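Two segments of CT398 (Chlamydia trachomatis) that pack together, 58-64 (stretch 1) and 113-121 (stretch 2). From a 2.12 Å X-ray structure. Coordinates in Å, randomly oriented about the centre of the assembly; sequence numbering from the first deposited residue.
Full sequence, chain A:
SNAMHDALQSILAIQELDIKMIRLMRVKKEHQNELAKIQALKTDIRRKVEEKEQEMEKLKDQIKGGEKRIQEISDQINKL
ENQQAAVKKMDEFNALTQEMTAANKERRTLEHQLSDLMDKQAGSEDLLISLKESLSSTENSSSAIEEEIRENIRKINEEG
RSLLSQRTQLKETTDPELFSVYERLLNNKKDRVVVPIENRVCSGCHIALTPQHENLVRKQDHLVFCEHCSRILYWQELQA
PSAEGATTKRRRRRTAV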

ATOM      1  N   LYS A  58       9.360  -0.295  28.748  1.00 13.66           N
ATOM      2  CA  LYS A  58       9.160   0.691  29.796  1.00 23.43           C
ATOM      3  C   LYS A  58       8.621   0.036  31.050  1.00 23.71           C
ATOM      4  O   LYS A  58       8.971   0.440  32.163  1.00 24.67           O
ATOM      5  CB  LYS A  58       8.167   1.757  29.344  1.00 16.83           C
ATOM      6  N   LEU A  59       7.704  -0.920  30.898  1.00 19.62           N
ATOM      7  CA  LEU A  59       7.174  -1.617  32.072  1.00 22.19           C
ATOM      8  C   LEU A  59       8.281  -2.380  32.771  1.00 17.42           C
ATOM      9  O   LEU A  59       8.438  -2.292  33.995  1.00 19.02           O
ATOM     10  CB  LEU A  59       6.055  -2.571  31.672  1.00 16.20           C
ATOM     11  CG  LEU A  59       4.810  -1.842  31.181  1.00 17.80           C
ATOM     12  CD1 LEU A  59       3.827  -2.861  30.634  1.00 19.09           C
ATOM     13  CD2 LEU A  59       4.202  -1.045  32.320  1.00 12.64           C
ATOM     14  N   LYS A  60       9.084  -3.107  32.005  1.00 12.60           N
ATOM     15  CA  LYS A  60      10.196  -3.835  32.605  1.00 16.03           C
ATOM     16  C   LYS A  60      11.000  -2.947  33.545  1.00 20.41           C
ATOM     17  O   LYS A  60      11.325  -3.346  34.676  1.00 22.83           O
ATOM     18  CB  LYS A  60      11.075  -4.391  31.494  1.00 16.67           C
ATOM     19  CG  LYS A  60      12.348  -5.124  31.915  1.00 27.58           C
ATOM     20  CD  LYS A  60      13.162  -5.466  30.643  1.00 33.91           C
ATOM     21  CE  LYS A  60      14.650  -5.747  30.901  1.00 41.19           C
ATOM     22  NZ  LYS A  60      15.474  -5.674  29.613  1.00 51.06           N
ATOM     23  N   ASP A  61      11.287  -1.720  33.114  1.00 24.53           N
ATOM     24  CA  ASP A  61      12.159  -0.849  33.890  1.00 28.02           C
ATOM     25  C   ASP A  61      11.445  -0.186  35.057  1.00 14.15           C
ATOM     26  O   ASP A  61      12.084   0.071  36.068  1.00 16.97           O
ATOM     27  CB  ASP A  61      12.794   0.207  32.981  1.00 36.72           C
ATOM     28  CG  ASP A  61      13.646  -0.425  31.887  1.00 51.60           C
ATOM     29  OD1 ASP A  61      14.674  -1.068  32.215  1.00 50.44           O
ATOM     30  OD2 ASP A  61      13.276  -0.304  30.702  1.00 61.69           O
ATOM     31  N   GLN A  62      10.166   0.170  34.909  1.00 12.75           N
ATOM     32  CA  GLN A  62       9.403   0.677  36.033  1.00 23.07           C
ATOM     33  C   GLN A  62       9.193  -0.417  37.073  1.00 22.52           C
ATOM     34  O   GLN A  62       9.217  -0.142  38.275  1.00 15.54           O
ATOM     35  CB  GLN A  62       8.058   1.197  35.551  1.00 20.89           C
ATOM     36  CG  GLN A  62       8.099   2.312  34.495  1.00 19.65           C
ATOM     37  CD  GLN A  62       6.696   2.588  33.961  1.00 21.57           C
ATOM     38  OE1 GLN A  62       6.183   1.870  33.096  1.00 32.23           O
ATOM     39  NE2 GLN A  62       6.043   3.578  34.527  1.00 28.22           N
ATOM     40  N   ILE A  63       8.995  -1.665  36.631  1.00 16.35           N
ATOM     41  CA  ILE A  63       8.842  -2.769  37.578  1.00 15.51           C
ATOM     42  C   ILE A  63      10.133  -2.973  38.353  1.00 18.87           C
ATOM     43  O   ILE A  63      10.133  -3.167  39.577  1.00 15.92           O
ATOM     44  CB  ILE A  63       8.455  -4.058  36.846  1.00 13.10           C
ATOM     45  CG1 ILE A  63       6.965  -3.997  36.480  1.00 11.32           C
ATOM     46  CG2 ILE A  63       8.840  -5.280  37.731  1.00 11.71           C
ATOM     47  CD1 ILE A  63       6.528  -5.092  35.527  1.00 11.83           C
ATOM     48  N   LYS A  64      11.254  -2.984  37.639  1.00 19.42           N
ATOM     49  CA  LYS A  64      12.525  -3.178  38.306  1.00 21.11           C
ATOM     50  C   LYS A  64      12.802  -2.031  39.259  1.00 20.41           C
ATOM     51  O   LYS A  64      13.290  -2.243  40.374  1.00 18.17           O
ATOM     52  CB  LYS A  64      13.647  -3.290  37.286  1.00 24.48           C
ATOM     53  CG  LYS A  64      14.989  -3.540  37.942  1.00 23.93           C
ATOM     54  CD  LYS A  64      16.080  -3.648  36.911  1.00 37.42           C
ATOM     55  CE  LYS A  64      17.403  -4.071  37.539  1.00 53.21           C
ATOM     56  NZ  LYS A  64      18.444  -4.304  36.481  1.00 64.45           N
ATOM     57  N   GLN A 113       1.182   0.406  43.422  1.00  7.68           N
ATOM     58  CA  GLN A 113       1.598   0.770  42.068  1.00 15.35           C
ATOM     59  C   GLN A 113       2.337  -0.384  41.405  1.00 11.20           C
ATOM     60  O   GLN A 113       2.180  -0.619  40.206  1.00 10.76           O
ATOM     61  CB  GLN A 113       2.480   2.034  42.058  1.00  9.93           C
ATOM     62  CG  GLN A 113       1.713   3.319  42.476  1.00 24.99           C
ATOM     63  CD  GLN A 113       2.617   4.530  42.797  1.00 26.50           C
ATOM     64  OE1 GLN A 113       3.844   4.484  42.641  1.00 31.57           O
ATOM     65  NE2 GLN A 113       1.991   5.631  43.209  1.00 26.32           N
ATOM     66  N   LEU A 114       3.181  -1.104  42.145  1.00  8.26           N
ATOM     67  CA  LEU A 114       3.920  -2.186  41.494  1.00  8.27           C
ATOM     68  C   LEU A 114       2.953  -3.261  40.994  1.00  6.99           C
ATOM     69  O   LEU A 114       3.095  -3.785  39.888  1.00 14.60           O
ATOM     70  CB  LEU A 114       4.944  -2.774  42.448  1.00  7.14           C
ATOM     71  CG  LEU A 114       5.677  -4.037  42.045  1.00  8.87           C
ATOM     72  CD1 LEU A 114       6.661  -3.694  40.955  1.00  9.02           C
ATOM     73  CD2 LEU A 114       6.418  -4.698  43.208  1.00 10.76           C
ATOM     74  N   SER A 115       1.947  -3.567  41.805  1.00  8.58           N
ATOM     75  CA  SER A 115       0.917  -4.518  41.406  1.00 14.42           C
ATOM     76  C   SER A 115       0.238  -4.058  40.118  1.00 16.71           C
ATOM     77  O   SER A 115      -0.079  -4.869  39.247  1.00 12.57           O
ATOM     78  CB  SER A 115      -0.118  -4.687  42.518  1.00 18.28           C
ATOM     79  OG  SER A 115      -0.959  -5.801  42.268  1.00 32.06           O
ATOM     80  N   ASP A 116       0.018  -2.751  40.008  1.00 12.25           N
ATOM     81  CA  ASP A 116      -0.613  -2.172  38.827  1.00  8.66           C
ATOM     82  C   ASP A 116       0.265  -2.346  37.608  1.00 13.02           C
ATOM     83  O   ASP A 116      -0.208  -2.730  36.548  1.00 12.06           O
ATOM     84  CB  ASP A 116      -0.925  -0.682  39.012  1.00 15.03           C
ATOM     85  CG  ASP A 116      -2.022  -0.429  40.041  1.00 35.29           C
ATOM     86  OD1 ASP A 116      -2.655  -1.417  40.534  1.00 47.48           O
ATOM     87  OD2 ASP A 116      -2.240   0.767  40.360  1.00 44.90           O
ATOM     88  N   LEU A 117       1.546  -2.044  37.741  1.00 12.91           N
ATOM     89  CA  LEU A 117       2.485  -2.249  36.657  1.00  7.79           C
ATOM     90  C   LEU A 117       2.575  -3.723  36.241  1.00 16.15           C
ATOM     91  O   LEU A 117       2.626  -4.057  35.042  1.00 12.87           O
ATOM     92  CB  LEU A 117       3.849  -1.779  37.135  1.00 13.66           C
ATOM     93  CG  LEU A 117       3.936  -0.259  37.357  1.00 13.15           C
ATOM     94  CD1 LEU A 117       5.318   0.109  38.002  1.00 15.53           C
ATOM     95  CD2 LEU A 117       3.731   0.474  36.059  1.00 15.15           C
ATOM     96  N   MET A 118       2.674  -4.618  37.208  1.00  7.22           N
ATOM     97  CA  MET A 118       2.777  -6.030  36.865  1.00 11.96           C
ATOM     98  C   MET A 118       1.536  -6.511  36.098  1.00 12.57           C
ATOM     99  O   MET A 118       1.645  -7.289  35.150  1.00  9.15           O
ATOM    100  CB  MET A 118       3.004  -6.814  38.143  1.00  8.33           C
ATOM    101  CG  MET A 118       4.437  -6.661  38.617  1.00  8.52           C
ATOM    102  SD  MET A 118       4.764  -7.684  40.079  1.00 15.96           S
ATOM    103  CE  MET A 118       6.586  -7.654  40.031  1.00 22.41           C
ATOM    104  N   ASP A 119       0.350  -6.053  36.494  1.00 16.07           N
ATOM    105  CA  ASP A 119      -0.873  -6.402  35.776  1.00 17.73           C
ATOM    106  C   ASP A 119      -0.872  -5.799  34.375  1.00 16.43           C
ATOM    107  O   ASP A 119      -1.300  -6.466  33.419  1.00 13.43           O
ATOM    108  CB  ASP A 119      -2.124  -6.055  36.635  1.00 14.43           C
ATOM    109  CG  ASP A 119      -3.505  -6.182  35.867  1.00 47.48           C
ATOM    110  OD1 ASP A 119      -4.026  -7.308  35.574  1.00 35.66           O
ATOM    111  OD2 ASP A 119      -4.141  -5.124  35.624  1.00 49.11           O
ATOM    112  N   LYS A 120      -0.367  -4.563  34.208  1.00 10.62           N
ATOM    113  CA  LYS A 120      -0.324  -3.996  32.862  1.00 16.07           C
ATOM    114  C   LYS A 120       0.622  -4.800  32.000  1.00 16.90           C
ATOM    115  O   LYS A 120       0.361  -5.022  30.816  1.00 15.04           O
ATOM    116  CB  LYS A 120       0.119  -2.523  32.849  1.00  8.94           C
ATOM    117  N   GLN A 121       1.751  -5.203  32.571  1.00 16.37           N
ATOM    118  CA  GLN A 121       2.699  -5.996  31.815  1.00 10.80           C
ATOM    119  C   GLN A 121       2.100  -7.351  31.436  1.00 16.71           C
ATOM    120  O   GLN A 121       2.292  -7.826  30.303  1.00  8.97           O
ATOM    121  CB  GLN A 121       4.003  -6.137  32.593  1.00  9.21           C
ATOM    122  CG  GLN A 121       5.030  -7.129  31.961  1.00  9.56           C
ATOM    123  CD  GLN A 121       6.123  -7.530  32.955  1.00 11.90           C
ATOM    124  OE1 GLN A 121       5.852  -8.173  33.989  1.00 19.44           O
ATOM    125  NE2 GLN A 121       7.359  -7.136  32.657  1.00  9.84           N
TER

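The two stretches are helical segments of one chain that run nearly antiparallel, with 155° between their N-to-C directions. Their axes come within 9.6 Å. Leu 59 lies level with Gln 121, and Ile 63 with Leu 114; in both pairs the CA atoms are 6.3 Å apart. The contact buries 419 Å², both sides summed. No hydrogen bond crosses it among the atoms modelled, so apolar packing carries most of the contact.

Ile 63 is the centre of the packing and has the largest covered area, 105 Å². Its CA-to-CB bond points sideways, but the end of the side chain comes nearer to the other helix. It sits as a knob in a hole formed by Leu 114, Leu 117, Met 118 and Gln 121. Branching at CB lets it touch several walls of the hole at once. CG1 of Ile 63 lies 3.9 Å from CB of Leu 117. CG2 of Ile 63 is 4.0 Å from CE of Met 118. CG2 of Ile 63 is also 4.2 Å from CD1 of Leu 114. CD1 of Ile 63 reaches to 3.5 Å from OE1 of Gln 121, a van der Waals contact with a polar group.

Leu 117 is the main residue on the second helix, with 80 Å² covered. It points toward the first helix and lies between Leu 59, Gln 62 and Ile 63. In its m, t rotamer both methyls reach the first helix. CD2 of Leu 117 is 4.1 Å from CD2 of Leu 59, and CD1 of Leu 117 is 3.8 Å from CB of Gln 62.

Leu 59 is one helical turn before Ile 63 and has 70 Å² covered by the second helix. It also points toward its partner, in the same m, t rotamer. CD1 of Leu 59 packs against the backbone of the second helix, 3.5 Å from CA of Gln 121 and 4.0 Å from C of Lys 120. Both Leu 59 and Ile 63 are buried, which suits their apolar side chains.

Other residues close in around these three. Met 118 starts away from the first helix, but its flexible, unbranched chain brings CE back to Ile 63. Leu 114 points sideways, but its end comes nearer, and CD1 of Leu 114 is 3.8 Å from the backbone O of Ile 63. Gln 121 points toward the first helix; CB of Gln 121 lies 3.8 Å from CD1 of Leu 59. Lys 120 is modelled only to CB.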